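Local coordinates for putative eukaryotic translation initiation factor eIF-4E (Leishmania major, PDB 5WB5), which probably binds the methylated cap of messenger RNA, including the trypanosomatid cap 4, and probably takes part in starting translation, at residues P162-V168 against A179-D184. Numbering follows the deposited sequence.
Sequences PFVTGIV and AVWVSD
A classic beta bulge interrupts this antiparallel beta hairpin, built from strands 164-171 and 175-182. The strand segments run at 159°, with their axes 4.6 Å apart at closest approach. Val168 and Ala179 form a hydrogen-bonded pair: Val168 N to Ala179 O is 2.9 Å, and the weak return bond, Ala179 N to Val168 O, is also 2.9 Å. Ile167 and Val180 follow as a non-hydrogen-bonded pair. At the bulge, Thr165 and Gly166 both face Trp181. Trp181 O accepts hydrogen bonds from Thr165 N at 2.9 Å and Gly166 N at 3.0 Å, and Trp181 N donates to Gly166 O at 2.8 Å. Thr165 has phi/psi near -103/-29 and Gly166 is almost fully extended. The register therefore shifts by one, and Val164 pairs with Val182, CA to CA 4.3 Å.

Val164, Ile167, Val180 and Val182 share the sheet face covered by helices 133-147 and 188-200. Phe163, chi1 t, lays its ring on Val182, whose CG1 is 3.9 Å from the ring centroid in a CH-pi contact. On the other face, Val168 CG2 sits 4.1 Å from the centroid of the Trp181 five-membered ring. Beyond the strands, Ser183 OG donates to Pro162 O at 3.2 Å. Strands 75-81 and 97-104 flank the hairpin, placing it inside the curved, helix-backed antiparallel sheet of the eIF4E fold.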
loop_
_atom_site.group_PDB
_atom_site.type_symbol
_atom_site.label_atom_id
_atom_site.label_comp_id
_atom_site.label_asym_id
_atom_site.label_seq_id
_atom_site.Cartn_x
_atom_site.Cartn_y
_atom_site.Cartn_z
ATOM N N PRO A 162 0.298 -17.390 -3.457
ATOM C CA PRO A 162 0.476 -16.025 -3.958
ATOM C C PRO A 162 1.941 -15.632 -4.032
ATOM O O PRO A 162 2.787 -16.133 -3.286
ATOM C CB PRO A 162 -0.269 -15.175 -2.923
ATOM C CG PRO A 162 -0.127 -15.941 -1.660
ATOM C CD PRO A 162 -0.107 -17.403 -2.040
ATOM N N PHE A 163 2.231 -14.715 -4.953
ATOM C CA PHE A 163 3.583 -14.209 -5.158
ATOM C C PHE A 163 3.811 -12.853 -4.510
ATOM O O PHE A 163 4.890 -12.606 -3.968
ATOM C CB PHE A 163 3.886 -14.115 -6.657
ATOM C CG PHE A 163 5.200 -13.460 -6.970
ATOM C CD1 PHE A 163 6.394 -14.056 -6.598
ATOM C CD2 PHE A 163 5.244 -12.252 -7.645
ATOM C CE1 PHE A 163 7.605 -13.455 -6.888
ATOM C CE2 PHE A 163 6.452 -11.648 -7.939
ATOM C CZ PHE A 163 7.633 -12.250 -7.561
ATOM N N VAL A 164 2.821 -11.970 -4.555
ATOM C CA VAL A 164 2.917 -10.657 -3.929
ATOM C C VAL A 164 2.312 -10.740 -2.536
ATOM O O VAL A 164 1.169 -11.186 -2.368
ATOM C CB VAL A 164 2.205 -9.594 -4.782
ATOM C CG1 VAL A 164 2.185 -8.245 -4.071
ATOM C CG2 VAL A 164 2.884 -9.472 -6.135
ATOM N N THR A 165 3.079 -10.318 -1.530
ATOM C CA THR A 165 2.610 -10.325 -0.151
ATOM C C THR A 165 2.219 -8.945 0.352
ATOM O O THR A 165 1.361 -8.843 1.241
ATOM C CB THR A 165 3.684 -10.900 0.779
ATOM O OG1 THR A 165 4.854 -10.074 0.736
ATOM C CG2 THR A 165 4.049 -12.319 0.365
ATOM N N GLY A 166 2.826 -7.887 -0.173
ATOM C CA GLY A 166 2.434 -6.560 0.264
ATOM C C GLY A 166 3.175 -5.475 -0.482
ATOM O O GLY A 166 3.928 -5.737 -1.419
ATOM N N ILE A 167 2.937 -4.235 -0.047
ATOM C CA ILE A 167 3.596 -3.058 -0.599
ATOM C C ILE A 167 3.840 -2.062 0.526
ATOM O O ILE A 167 3.187 -2.090 1.572
ATOM C CB ILE A 167 2.784 -2.380 -1.729
ATOM C CG1 ILE A 167 1.400 -1.966 -1.226
ATOM C CG2 ILE A 167 2.666 -3.306 -2.929
ATOM C CD1 ILE A 167 0.626 -1.116 -2.210
ATOM N N VAL A 168 4.794 -1.167 0.290
ATOM C CA VAL A 168 5.219 -0.188 1.284
ATOM C C VAL A 168 5.549 1.113 0.567
ATOM O O VAL A 168 6.334 1.125 -0.385
ATOM C CB VAL A 168 6.440 -0.672 2.099
ATOM C CG1 VAL A 168 6.835 0.361 3.152
ATOM C CG2 VAL A 168 6.161 -2.017 2.759
ATOM N N ALA A 179 7.774 0.165 -2.686
ATOM C CA ALA A 179 8.326 -1.178 -2.590
ATOM C C ALA A 179 7.198 -2.192 -2.690
ATOM O O ALA A 179 6.142 -2.012 -2.084
ATOM C CB ALA A 179 9.097 -1.373 -1.276
ATOM N N VAL A 180 7.432 -3.249 -3.459
ATOM C CA VAL A 180 6.516 -4.375 -3.582
ATOM C C VAL A 180 7.217 -5.582 -2.976
ATOM O O VAL A 180 8.218 -6.065 -3.520
ATOM C CB VAL A 180 6.122 -4.632 -5.042
ATOM C CG1 VAL A 180 5.134 -5.791 -5.142
ATOM C CG2 VAL A 180 5.537 -3.376 -5.661
ATOM N N TRP A 181 6.713 -6.048 -1.835
ATOM C CA TRP A 181 7.273 -7.196 -1.138
ATOM C C TRP A 181 6.628 -8.468 -1.673
ATOM O O TRP A 181 5.406 -8.652 -1.548
ATOM C CB TRP A 181 7.049 -7.091 0.371
ATOM C CG TRP A 181 7.848 -6.025 1.052
ATOM C CD1 TRP A 181 8.216 -4.814 0.539
ATOM C CD2 TRP A 181 8.383 -6.077 2.380
ATOM N NE1 TRP A 181 8.944 -4.108 1.467
ATOM C CE2 TRP A 181 9.062 -4.861 2.605
ATOM C CE3 TRP A 181 8.353 -7.033 3.401
ATOM C CZ2 TRP A 181 9.704 -4.576 3.808
ATOM C CZ3 TRP A 181 8.992 -6.748 4.595
ATOM C CH2 TRP A 181 9.657 -5.529 4.788
ATOM N N VAL A 182 7.459 -9.340 -2.248
ATOM C CA VAL A 182 7.031 -10.627 -2.786
ATOM C C VAL A 182 7.407 -11.726 -1.798
ATOM O O VAL A 182 7.866 -11.446 -0.685
ATOM C CB VAL A 182 7.659 -10.886 -4.169
ATOM C CG1 VAL A 182 7.297 -9.768 -5.131
ATOM C CG2 VAL A 182 9.174 -11.024 -4.061
ATOM N N SER A 183 7.229 -12.985 -2.205
ATOM C CA SER A 183 7.469 -14.130 -1.338
ATOM C C SER A 183 8.588 -15.043 -1.814
ATOM O O SER A 183 9.244 -15.669 -0.978
ATOM C CB SER A 183 6.188 -14.969 -1.197
ATOM O OG SER A 183 5.788 -15.506 -2.445
ATOM N N ASP A 184 8.824 -15.139 -3.120
ATOM C CA ASP A 184 9.839 -16.029 -3.680
ATOM C C ASP A 184 10.867 -15.180 -4.418
ATOM O O ASP A 184 10.587 -14.658 -5.503
ATOM C CB ASP A 184 9.205 -17.061 -4.612
ATOM C CG ASP A 184 10.210 -18.067 -5.146
ATOM O OD1 ASP A 184 10.733 -18.876 -4.351
ATOM O OD2 ASP A 184 10.475 -18.051 -6.366
#